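Local coordinates for protein colicin-B (Escherichia coli, PDB 1RH1) that forms ion channels in the cytoplasmic membrane of Escherichia coli and related bacteria, depolarising it and so dissipating cellular energy, at residues S326-S331 with F464-G469; I330-K335 with D342-L347; R349-N354 with A495-K500; K375-P380 with V482-V487. All coordinates share one frame; numbering follows the deposited sequence.

Contact 1: S326-S331 with F464-G469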
loop_
_atom_site.group_PDB
_atom_site.type_symbol
_atom_site.label_atom_id
_atom_site.label_comp_id
_atom_site.label_asym_id
_atom_site.label_seq_id
_atom_site.Cartn_x
_atom_site.Cartn_y
_atom_site.Cartn_z
ATOM N N SER A 326 21.835 1.283 15.089
ATOM C CA SER A 326 22.079 -0.079 15.528
ATOM C C SER A 326 23.544 -0.451 15.324
ATOM O O SER A 326 24.228 -0.869 16.250
ATOM C CB SER A 326 21.197 -0.991 14.727
ATOM O OG SER A 326 21.273 -2.309 15.212
ATOM N N GLU A 327 24.058 -0.193 14.125
ATOM C CA GLU A 327 25.424 -0.495 13.751
ATOM C C GLU A 327 26.402 0.301 14.597
ATOM O O GLU A 327 27.363 -0.273 15.103
ATOM C CB GLU A 327 25.504 -0.182 12.285
ATOM C CG GLU A 327 26.750 -0.453 11.471
ATOM C CD GLU A 327 26.601 0.123 10.053
ATOM O OE1 GLU A 327 27.269 1.116 9.731
ATOM O OE2 GLU A 327 25.801 -0.410 9.272
ATOM N N VAL A 328 26.152 1.591 14.835
ATOM C CA VAL A 328 27.028 2.427 15.652
ATOM C C VAL A 328 27.000 2.000 17.110
ATOM O O VAL A 328 28.023 1.978 17.786
ATOM C CB VAL A 328 26.590 3.892 15.517
ATOM C CG1 VAL A 328 27.398 4.783 16.430
ATOM C CG2 VAL A 328 26.796 4.338 14.082
ATOM N N ILE A 329 25.821 1.648 17.615
ATOM C CA ILE A 329 25.680 1.168 18.982
ATOM C C ILE A 329 26.409 -0.156 19.118
ATOM O O ILE A 329 26.882 -0.470 20.201
ATOM C CB ILE A 329 24.169 1.013 19.323
ATOM C CG1 ILE A 329 23.528 2.376 19.299
ATOM C CG2 ILE A 329 23.954 0.385 20.686
ATOM C CD1 ILE A 329 24.233 3.467 20.120
ATOM N N ILE A 330 26.539 -0.947 18.049
ATOM C CA ILE A 330 27.267 -2.190 18.163
ATOM C C ILE A 330 28.747 -2.001 18.090
ATOM O O ILE A 330 29.460 -2.736 18.778
ATOM C CB ILE A 330 26.794 -3.142 17.093
ATOM C CG1 ILE A 330 25.499 -3.695 17.670
ATOM C CG2 ILE A 330 27.790 -4.270 16.741
ATOM C CD1 ILE A 330 24.685 -4.476 16.629
ATOM N N SER A 331 29.187 -1.032 17.278
ATOM C CA SER A 331 30.593 -0.692 17.224
ATOM C C SER A 331 31.026 -0.215 18.614
ATOM O O SER A 331 32.017 -0.722 19.113
ATOM C CB SER A 331 30.797 0.387 16.174
ATOM O OG SER A 331 30.936 1.709 16.715
ATOM N N PHE A 464 20.175 10.979 18.901
ATOM C CA PHE A 464 20.784 11.006 20.203
ATOM C C PHE A 464 21.819 9.928 20.359
ATOM O O PHE A 464 22.914 10.159 20.876
ATOM C CB PHE A 464 19.734 10.815 21.240
ATOM C CG PHE A 464 20.272 10.889 22.651
ATOM C CD1 PHE A 464 20.738 12.100 23.153
ATOM C CD2 PHE A 464 20.286 9.749 23.440
ATOM C CE1 PHE A 464 21.217 12.152 24.453
ATOM C CE2 PHE A 464 20.768 9.816 24.744
ATOM C CZ PHE A 464 21.233 11.018 25.249
ATOM N N SER A 465 21.423 8.727 19.941
ATOM C CA SER A 465 22.307 7.577 20.021
ATOM C C SER A 465 23.458 7.706 19.045
ATOM O O SER A 465 24.584 7.459 19.443
ATOM C CB SER A 465 21.545 6.314 19.723
ATOM O OG SER A 465 20.481 6.173 20.647
ATOM N N LEU A 466 23.217 8.111 17.796
ATOM C CA LEU A 466 24.250 8.382 16.827
ATOM C C LEU A 466 25.193 9.470 17.298
ATOM O O LEU A 466 26.391 9.217 17.311
ATOM C CB LEU A 466 23.673 8.839 15.540
ATOM C CG LEU A 466 23.069 7.808 14.655
ATOM C CD1 LEU A 466 22.547 8.496 13.418
ATOM C CD2 LEU A 466 24.107 6.798 14.228
ATOM N N THR A 467 24.732 10.664 17.713
ATOM C CA THR A 467 25.606 11.729 18.204
ATOM C C THR A 467 26.467 11.225 19.356
ATOM O O THR A 467 27.665 11.514 19.345
ATOM C CB THR A 467 24.794 12.955 18.705
ATOM O OG1 THR A 467 23.997 13.419 17.624
ATOM C CG2 THR A 467 25.686 14.089 19.171
ATOM N N LEU A 468 25.922 10.454 20.319
ATOM C CA LEU A 468 26.734 9.960 21.420
ATOM C C LEU A 468 27.738 8.874 21.043
ATOM O O LEU A 468 28.909 8.943 21.413
ATOM C CB LEU A 468 25.854 9.408 22.534
ATOM C CG LEU A 468 24.899 10.296 23.278
ATOM C CD1 LEU A 468 24.569 9.637 24.599
ATOM C CD2 LEU A 468 25.520 11.635 23.573
ATOM N N GLY A 469 27.294 7.870 20.279
ATOM C CA GLY A 469 28.085 6.717 19.886
ATOM C C GLY A 469 29.160 7.083 18.897
ATOM O O GLY A 469 30.334 6.846 19.153
#

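Contact 2: I330-K335 with D342-L347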
loop_
_atom_site.group_PDB
_atom_site.type_symbol
_atom_site.label_atom_id
_atom_site.label_comp_id
_atom_site.label_asym_id
_atom_site.label_seq_id
_atom_site.Cartn_x
_atom_site.Cartn_y
_atom_site.Cartn_z
ATOM N N ILE A 330 26.539 -0.947 18.049
ATOM C CA ILE A 330 27.267 -2.190 18.163
ATOM C C ILE A 330 28.747 -2.001 18.090
ATOM O O ILE A 330 29.460 -2.736 18.778
ATOM C CB ILE A 330 26.794 -3.142 17.093
ATOM C CG1 ILE A 330 25.499 -3.695 17.670
ATOM C CG2 ILE A 330 27.790 -4.270 16.741
ATOM C CD1 ILE A 330 24.685 -4.476 16.629
ATOM N N SER A 331 29.187 -1.032 17.278
ATOM C CA SER A 331 30.593 -0.692 17.224
ATOM C C SER A 331 31.026 -0.215 18.614
ATOM O O SER A 331 32.017 -0.722 19.113
ATOM C CB SER A 331 30.797 0.387 16.174
ATOM O OG SER A 331 30.936 1.709 16.715
ATOM N N VAL A 332 30.286 0.688 19.286
ATOM C CA VAL A 332 30.555 1.174 20.640
ATOM C C VAL A 332 30.719 -0.014 21.569
ATOM O O VAL A 332 31.636 -0.105 22.373
ATOM C CB VAL A 332 29.369 2.087 21.084
ATOM C CG1 VAL A 332 29.280 2.285 22.603
ATOM C CG2 VAL A 332 29.572 3.432 20.409
ATOM N N GLY A 333 29.823 -0.970 21.383
ATOM C CA GLY A 333 29.832 -2.204 22.134
ATOM C C GLY A 333 31.138 -2.925 21.918
ATOM O O GLY A 333 31.777 -3.290 22.897
ATOM N N ASP A 334 31.542 -3.065 20.651
ATOM C CA ASP A 334 32.795 -3.698 20.319
ATOM C C ASP A 334 33.941 -2.911 20.929
ATOM O O ASP A 334 34.597 -3.526 21.770
ATOM C CB ASP A 334 32.957 -3.798 18.790
ATOM C CG ASP A 334 32.088 -4.846 18.062
ATOM O OD1 ASP A 334 32.013 -4.800 16.835
ATOM O OD2 ASP A 334 31.488 -5.727 18.680
ATOM N N LYS A 335 34.166 -1.604 20.646
ATOM C CA LYS A 335 35.241 -0.778 21.226
ATOM C C LYS A 335 35.296 -0.735 22.745
ATOM O O LYS A 335 36.312 -1.056 23.355
ATOM C CB LYS A 335 35.140 0.665 20.736
ATOM C CG LYS A 335 36.065 1.738 21.349
ATOM C CD LYS A 335 36.006 2.969 20.449
ATOM C CE LYS A 335 37.061 4.051 20.701
ATOM N NZ LYS A 335 36.765 4.909 21.839
ATOM N N ASP A 342 32.765 -8.598 27.913
ATOM C CA ASP A 342 31.832 -9.167 26.951
ATOM C C ASP A 342 30.372 -9.166 27.398
ATOM O O ASP A 342 29.459 -9.324 26.579
ATOM C CB ASP A 342 32.334 -10.590 26.609
ATOM C CG ASP A 342 33.699 -10.553 25.897
ATOM O OD1 ASP A 342 33.745 -10.215 24.702
ATOM O OD2 ASP A 342 34.717 -10.838 26.546
ATOM N N LYS A 343 30.177 -8.952 28.710
ATOM C CA LYS A 343 28.865 -8.737 29.305
ATOM C C LYS A 343 28.377 -7.328 28.903
ATOM O O LYS A 343 27.173 -7.057 28.755
ATOM C CB LYS A 343 29.018 -8.894 30.808
ATOM C CG LYS A 343 27.915 -9.748 31.431
ATOM C CD LYS A 343 28.349 -10.545 32.673
ATOM C CE LYS A 343 28.677 -9.722 33.931
ATOM N NZ LYS A 343 29.868 -8.881 33.839
ATOM N N TYR A 344 29.362 -6.434 28.676
ATOM C CA TYR A 344 29.114 -5.117 28.135
ATOM C C TYR A 344 28.751 -5.327 26.675
ATOM O O TYR A 344 27.700 -4.825 26.305
ATOM C CB TYR A 344 30.341 -4.217 28.220
ATOM C CG TYR A 344 30.020 -2.840 27.656
ATOM C CD1 TYR A 344 29.318 -1.931 28.443
ATOM C CD2 TYR A 344 30.363 -2.509 26.340
ATOM C CE1 TYR A 344 28.947 -0.692 27.917
ATOM C CE2 TYR A 344 29.988 -1.277 25.810
ATOM C CZ TYR A 344 29.281 -0.382 26.608
ATOM O OH TYR A 344 28.895 0.832 26.095
ATOM N N LYS A 345 29.522 -6.025 25.827
ATOM C CA LYS A 345 29.155 -6.280 24.428
ATOM C C LYS A 345 27.722 -6.773 24.167
ATOM O O LYS A 345 27.049 -6.368 23.211
ATOM C CB LYS A 345 30.072 -7.327 23.797
ATOM C CG LYS A 345 31.492 -6.929 23.508
ATOM C CD LYS A 345 32.054 -7.929 22.517
ATOM C CE LYS A 345 33.446 -7.490 22.053
ATOM N NZ LYS A 345 34.421 -7.542 23.132
ATOM N N ALA A 346 27.266 -7.670 25.053
ATOM C CA ALA A 346 25.952 -8.299 24.991
ATOM C C ALA A 346 24.789 -7.361 25.206
ATOM O O ALA A 346 23.726 -7.520 24.594
ATOM C CB ALA A 346 25.854 -9.379 26.032
ATOM N N LEU A 347 25.022 -6.412 26.137
ATOM C CA LEU A 347 24.089 -5.319 26.390
ATOM C C LEU A 347 24.004 -4.481 25.118
ATOM O O LEU A 347 22.902 -4.325 24.620
ATOM C CB LEU A 347 24.578 -4.468 27.551
ATOM C CG LEU A 347 23.822 -3.197 27.888
ATOM C CD1 LEU A 347 22.464 -3.478 28.485
ATOM C CD2 LEU A 347 24.632 -2.454 28.900
#

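Contact 3: R349-N354 with A495-K500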
loop_
_atom_site.group_PDB
_atom_site.type_symbol
_atom_site.label_atom_id
_atom_site.label_comp_id
_atom_site.label_asym_id
_atom_site.label_seq_id
_atom_site.Cartn_x
_atom_site.Cartn_y
_atom_site.Cartn_z
ATOM N N ARG A 349 24.338 -5.374 22.074
ATOM C CA ARG A 349 23.525 -6.137 21.119
ATOM C C ARG A 349 22.070 -5.815 21.428
ATOM O O ARG A 349 21.375 -5.348 20.534
ATOM C CB ARG A 349 23.624 -7.670 21.233
ATOM C CG ARG A 349 24.960 -8.403 21.252
ATOM C CD ARG A 349 25.830 -8.268 20.010
ATOM N NE ARG A 349 27.053 -7.499 20.277
ATOM C CZ ARG A 349 28.309 -7.990 20.233
ATOM N NH1 ARG A 349 28.576 -9.269 19.934
ATOM N NH2 ARG A 349 29.330 -7.166 20.478
ATOM N N GLU A 350 21.665 -5.969 22.705
ATOM C CA GLU A 350 20.327 -5.616 23.186
ATOM C C GLU A 350 19.898 -4.176 22.905
ATOM O O GLU A 350 18.796 -3.986 22.392
ATOM C CB GLU A 350 20.207 -5.815 24.690
ATOM C CG GLU A 350 20.109 -7.230 25.206
ATOM C CD GLU A 350 18.727 -7.838 25.025
ATOM O OE1 GLU A 350 18.512 -8.572 24.053
ATOM O OE2 GLU A 350 17.864 -7.571 25.866
ATOM N N ILE A 351 20.700 -3.133 23.183
ATOM C CA ILE A 351 20.264 -1.774 22.913
ATOM C C ILE A 351 20.121 -1.602 21.416
ATOM O O ILE A 351 19.078 -1.135 20.964
ATOM C CB ILE A 351 21.257 -0.755 23.481
ATOM C CG1 ILE A 351 21.270 -0.867 24.993
ATOM C CG2 ILE A 351 20.845 0.644 23.104
ATOM C CD1 ILE A 351 21.973 0.260 25.775
ATOM N N ALA A 352 21.094 -2.053 20.631
ATOM C CA ALA A 352 20.962 -1.992 19.195
ATOM C C ALA A 352 19.781 -2.806 18.690
ATOM O O ALA A 352 19.109 -2.339 17.781
ATOM C CB ALA A 352 22.198 -2.513 18.556
ATOM N N GLU A 353 19.460 -3.982 19.258
ATOM C CA GLU A 353 18.298 -4.790 18.854
ATOM C C GLU A 353 17.033 -3.975 19.089
ATOM O O GLU A 353 16.214 -3.784 18.187
ATOM C CB GLU A 353 18.201 -6.090 19.666
ATOM C CG GLU A 353 19.143 -7.225 19.210
ATOM C CD GLU A 353 19.388 -8.414 20.172
ATOM O OE1 GLU A 353 18.486 -8.799 20.939
ATOM O OE2 GLU A 353 20.502 -8.967 20.146
ATOM N N ASN A 354 16.916 -3.408 20.292
ATOM C CA ASN A 354 15.800 -2.558 20.641
ATOM C C ASN A 354 15.620 -1.316 19.785
ATOM O O ASN A 354 14.492 -0.886 19.534
ATOM C CB ASN A 354 15.950 -2.149 22.075
ATOM C CG ASN A 354 15.237 -3.121 22.980
ATOM O OD1 ASN A 354 15.619 -4.282 23.123
ATOM N ND2 ASN A 354 14.159 -2.624 23.587
ATOM N N ALA A 495 18.184 4.349 29.136
ATOM C CA ALA A 495 17.105 5.018 29.850
ATOM C C ALA A 495 15.892 5.461 29.033
ATOM O O ALA A 495 14.811 5.572 29.591
ATOM C CB ALA A 495 17.664 6.238 30.552
ATOM N N PHE A 496 16.031 5.727 27.732
ATOM C CA PHE A 496 14.929 6.090 26.862
ATOM C C PHE A 496 14.241 4.864 26.305
ATOM O O PHE A 496 13.234 4.977 25.600
ATOM C CB PHE A 496 15.412 6.957 25.665
ATOM C CG PHE A 496 15.631 8.422 26.045
ATOM C CD1 PHE A 496 16.921 8.945 26.110
ATOM C CD2 PHE A 496 14.534 9.226 26.389
ATOM C CE1 PHE A 496 17.101 10.258 26.525
ATOM C CE2 PHE A 496 14.726 10.542 26.803
ATOM C CZ PHE A 496 16.011 11.055 26.874
ATOM N N ILE A 497 14.789 3.679 26.589
ATOM C CA ILE A 497 14.258 2.455 26.008
ATOM C C ILE A 497 13.752 1.567 27.113
ATOM O O ILE A 497 12.600 1.135 27.118
ATOM C CB ILE A 497 15.341 1.675 25.194
ATOM C CG1 ILE A 497 16.108 2.545 24.211
ATOM C CG2 ILE A 497 14.605 0.605 24.404
ATOM C CD1 ILE A 497 17.139 1.824 23.364
ATOM N N ASP A 498 14.623 1.343 28.082
ATOM C CA ASP A 498 14.261 0.426 29.119
ATOM C C ASP A 498 15.075 0.624 30.368
ATOM O O ASP A 498 16.225 1.041 30.282
ATOM C CB ASP A 498 14.466 -0.963 28.582
ATOM C CG ASP A 498 13.514 -1.987 29.148
ATOM O OD1 ASP A 498 12.890 -2.662 28.333
ATOM O OD2 ASP A 498 13.390 -2.111 30.371
ATOM N N ASP A 499 14.505 0.301 31.529
ATOM C CA ASP A 499 15.248 0.383 32.773
ATOM C C ASP A 499 16.087 -0.877 32.926
ATOM O O ASP A 499 17.051 -0.849 33.694
ATOM C CB ASP A 499 14.285 0.535 33.966
ATOM C CG ASP A 499 14.960 0.677 35.331
ATOM O OD1 ASP A 499 15.561 1.716 35.608
ATOM O OD2 ASP A 499 14.883 -0.266 36.120
ATOM N N LYS A 500 15.753 -1.977 32.217
ATOM C CA LYS A 500 16.559 -3.197 32.219
ATOM C C LYS A 500 18.015 -2.815 31.997
ATOM O O LYS A 500 18.861 -3.016 32.867
ATOM C CB LYS A 500 16.227 -4.192 31.086
ATOM C CG LYS A 500 14.844 -4.834 30.994
ATOM C CD LYS A 500 14.331 -5.390 32.330
ATOM C CE LYS A 500 12.885 -5.901 32.210
ATOM N NZ LYS A 500 12.369 -6.331 33.501
#

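Contact 4: K375-P380 with V482-V487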
loop_
_atom_site.group_PDB
_atom_site.type_symbol
_atom_site.label_atom_id
_atom_site.label_comp_id
_atom_site.label_asym_id
_atom_site.label_seq_id
_atom_site.Cartn_x
_atom_site.Cartn_y
_atom_site.Cartn_z
ATOM N N LYS A 375 19.828 6.714 38.915
ATOM C CA LYS A 375 20.131 5.428 39.520
ATOM C C LYS A 375 21.540 4.995 39.117
ATOM O O LYS A 375 22.281 4.411 39.911
ATOM C CB LYS A 375 19.078 4.432 39.033
ATOM C CG LYS A 375 19.249 2.978 39.446
ATOM C CD LYS A 375 18.373 2.021 38.629
ATOM C CE LYS A 375 16.859 2.240 38.695
ATOM N NZ LYS A 375 16.138 1.017 38.358
ATOM N N LEU A 376 21.920 5.295 37.869
ATOM C CA LEU A 376 23.212 4.910 37.347
ATOM C C LEU A 376 24.305 5.736 37.970
ATOM O O LEU A 376 25.285 5.221 38.499
ATOM C CB LEU A 376 23.216 5.100 35.854
ATOM C CG LEU A 376 24.534 4.977 35.158
ATOM C CD1 LEU A 376 25.124 3.599 35.343
ATOM C CD2 LEU A 376 24.303 5.290 33.710
ATOM N N MET A 377 24.092 7.046 37.886
ATOM C CA MET A 377 25.020 8.041 38.378
ATOM C C MET A 377 25.061 8.065 39.895
ATOM O O MET A 377 25.856 8.793 40.493
ATOM C CB MET A 377 24.601 9.387 37.835
ATOM C CG MET A 377 25.531 10.009 36.805
ATOM S SD MET A 377 25.938 9.027 35.347
ATOM C CE MET A 377 27.555 9.723 35.211
ATOM N N ALA A 378 24.196 7.265 40.526
ATOM C CA ALA A 378 24.186 7.108 41.965
ATOM C C ALA A 378 25.182 6.055 42.394
ATOM O O ALA A 378 25.650 6.094 43.533
ATOM C CB ALA A 378 22.824 6.666 42.469
ATOM N N ASN A 379 25.497 5.109 41.495
ATOM C CA ASN A 379 26.465 4.049 41.739
ATOM C C ASN A 379 27.792 4.731 42.069
ATOM O O ASN A 379 28.379 5.426 41.235
ATOM C CB ASN A 379 26.589 3.163 40.477
ATOM C CG ASN A 379 27.349 1.841 40.631
ATOM O OD1 ASN A 379 27.215 0.925 39.819
ATOM N ND2 ASN A 379 28.173 1.646 41.656
ATOM N N PRO A 380 28.261 4.619 43.310
ATOM C CA PRO A 380 29.494 5.233 43.774
ATOM C C PRO A 380 30.778 4.694 43.155
ATOM O O PRO A 380 31.809 5.361 43.238
ATOM C CB PRO A 380 29.428 5.058 45.265
ATOM C CG PRO A 380 28.742 3.730 45.399
ATOM C CD PRO A 380 27.622 3.865 44.375
ATOM N N VAL A 482 37.325 5.960 27.831
ATOM C CA VAL A 482 36.415 5.267 26.913
ATOM C C VAL A 482 35.462 4.321 27.650
ATOM O O VAL A 482 34.305 4.175 27.258
ATOM C CB VAL A 482 37.251 4.493 25.867
ATOM C CG1 VAL A 482 36.437 3.578 24.952
ATOM C CG2 VAL A 482 37.899 5.559 25.012
ATOM N N GLY A 483 35.921 3.712 28.746
ATOM C CA GLY A 483 35.040 2.902 29.556
ATOM C C GLY A 483 33.954 3.738 30.253
ATOM O O GLY A 483 32.775 3.379 30.230
ATOM N N PHE A 484 34.325 4.865 30.882
ATOM C CA PHE A 484 33.382 5.721 31.591
ATOM C C PHE A 484 32.314 6.235 30.634
ATOM O O PHE A 484 31.118 6.138 30.927
ATOM C CB PHE A 484 34.107 6.914 32.222
ATOM C CG PHE A 484 33.215 7.725 33.148
ATOM C CD1 PHE A 484 32.566 8.872 32.682
ATOM C CD2 PHE A 484 33.013 7.307 34.463
ATOM C CE1 PHE A 484 31.711 9.591 33.524
ATOM C CE2 PHE A 484 32.157 8.033 35.293
ATOM C CZ PHE A 484 31.500 9.170 34.833
ATOM N N VAL A 485 32.742 6.750 29.480
ATOM C CA VAL A 485 31.798 7.235 28.511
ATOM C C VAL A 485 31.052 6.060 27.925
ATOM O O VAL A 485 29.884 6.231 27.589
ATOM C CB VAL A 485 32.537 8.024 27.431
ATOM C CG1 VAL A 485 31.630 8.448 26.296
ATOM C CG2 VAL A 485 33.044 9.305 28.070
ATOM N N GLY A 486 31.619 4.857 27.842
ATOM C CA GLY A 486 30.883 3.724 27.301
ATOM C C GLY A 486 29.737 3.346 28.219
ATOM O O GLY A 486 28.712 2.875 27.750
ATOM N N VAL A 487 29.913 3.538 29.533
ATOM C CA VAL A 487 28.869 3.329 30.525
ATOM C C VAL A 487 27.849 4.478 30.465
ATOM O O VAL A 487 26.671 4.196 30.291
ATOM C CB VAL A 487 29.554 3.225 31.893
ATOM C CG1 VAL A 487 28.574 3.428 33.015
ATOM C CG2 VAL A 487 30.081 1.814 32.068
#

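Contact 1: S326-S331 with F464-G469
Val328 lies against Leu466 and the end of the 464-469 segment, one methyl for each. Its CG2 meets Leu466 CD2 at 3.6 Å, the two side chains crossing at about a right angle. CG1, anti to the backbone N (chi1 175°), is turned instead to the main chain of Gly469, 3.8 Å from Gly469 C. Gly469 has no side chain, and the Val328 methyl sits directly on its backbone. One residue on, Ile329 reaches across with the tip of its longer branch, bringing CD1 to 3.9 Å from Ser465 CB. The Ser465 hydroxyl is turned back to its own helix and hydrogen-bonds Leu461 O, leaving the carbon side of the serine to the isoleucine. The closest backbone approach is between Ile329 CA and Gly469 CA, 6.1 Å apart, while the short helical segments pass with axes 9.3 Å apart at an angle of 34°. Helix 457-472, part of a predicted membrane-spanning stretch, is thereby packed on the long helix 291-340 inside the pore-forming domain; Ile493 of helix 479-495 touches both Ile329 and Ser465. No hydrogen bond or charge pair links the two segments, and their cohesion here is that of buried apolar surfaces.

Contact 2: I330-K335 with D342-L347
Tyr344 OH hydrogen-bonds the backbone oxygen Gly486 O on helix 479-495, and on the way there the ring passes Gly333 edge-on to its carbonyl, with the hydroxyl beside Val332. The motif is an antiparallel helical hairpin: helix 342-357 turns back along the end of the long helix 291-340, the two short segments running at 178° with their axes 8.3 Å apart. Tyr344 CG stands anti to the backbone N (chi1 -179°), which carries the ring over to the facing helix. Gly333 O lies in the ring plane at its edge, 3.8 Å from Tyr344 CD2, while Gly333 CA is 3.8 Å from Tyr344 CE2. The phenol oxygen also has Val332 CG1 beside it at 3.8 Å. The CA atoms of Gly333 and Lys345 come within 4.7 Å, a close backbone approach at a residue without a side chain. The buried hydroxyl is thus satisfied by a third helix.

On the more polar flank, the aliphatic part of Lys345 runs past the backbone oxygens of the other helix, with Lys345 CG 3.7 Å from Gly333 O. Its ammonium makes a salt bridge within its own helix, to Asp342. Asp334 forms a salt bridge with Arg349, one turn beyond Lys345 on helix 342-357; the charges of Asp334 and Lys345 are near, without touching, and probably attract weakly. A bend at the last torsion of Lys345 (chi4 67°) turns NZ toward Asp342 OD1, 3.2 Å away, which it meets from above the carboxylate plane.

Contact 3: R349-N354 with A495-K500
Ile497 fits against Ile351 and Asn354 with its two branches parted between them. The CD1 end of the longer branch meets Ile351 CG2 at 3.9 Å, forming the apolar, more deeply buried part of the contact. Ile497 CG2, anti to the backbone N, is turned to Asn354 and lies 3.8 Å from Asn354 CB. Ile351 is itself buried, touching Ile329 of helix 291-340 and Phe501 of helix 500-510, so the isoleucine pair lies where three helices and a connecting loop come together. The side toward Asn354 is more accessible to solvent, both Asn354 and Ile497 being partly exposed; the closest backbone approach, between the CA atoms of these two residues, is 7.5 Å. No hydrogen bond crosses between the segments. Beyond Ile497 the chain is steadied by its own bond, since Lys500 N donates to Asp498 OD2 over 3.0 Å in a nearly straight line (171°), meeting the oxygen on its anti side and 33° out of the carboxylate plane. This is a side-chain cap of the kind found at helix N-termini, here just ahead of helix 500-510, the C-terminal helix of the colicin pore-forming domain, after the loop from helix 479-495.

Contact 4: K375-P380 with V482-V487
Met377 and Phe484 meet at about a right angle, the methyl end of the methionine coming to the far end of the phenylalanine ring. The touching atoms are Met377 CE and Phe484 CZ, 4.0 Å apart. The Met377 side chain does not leave the backbone straight at the facing helix; bends at chi2 (55°) and chi3 (-148°) bring CE to the ring. Phe484 CG is anti to the backbone N (chi1 -171°), which carries the ring toward Met377. Beside this pair, Leu376 and Val487 pass each other obliquely, Leu376 CD1 lying 4.2 Å from Val487 CG1.

The bundle of helices is that of a channel-forming colicin, and in this contact the C-terminal part of helix 366-376 and the residues after it face the second of two predicted membrane-spanning stretches. A type I beta turn runs from Leu376 to Asn379, with Asn379 N bonded to Leu376 O at 3.0 Å. Leu376, the first residue of the turn, is buried, and Met377, the second, only partly so. Across the contact the backbones stay well apart, the nearest CA atoms, of Leu376 and Val487, being 9.0 Å from each other, and side-chain ends alone bridge the interval. Leu382, in the loop that follows, touches Met377, Phe484 and Val487. From the C-terminal helix 500-510, Val502, Asn506 and Ile510 pack on Leu376.

How the contacts relate
All four contacts lie within the pore-forming domain, on one side of the chain's centre, and three of the pairs are tied by polar bonds. Contacts 1 and 2 share Ile330 and Ser331 on helix 291-340, their centres about 11 Å apart; Val332 CG2 packs on Gly469 CA at 3.6 Å. Contact 1 also packs on contact 3, Ile329 CG2 lying 3.9 Å from Ile351 CG2. Contact 2 joins contact 3 through the salt bridge from Asp334 OD2 to Arg349 NH2 (3.2 Å), and contact 4 through Tyr344 OH and Gly486 O (2.6 Å). Contact 3 reaches contact 4 by the salt bridge of Asp499 OD2 with Lys375 NZ (2.9 Å). Contacts 1 and 4 do not touch, their centres being about 17 Å apart.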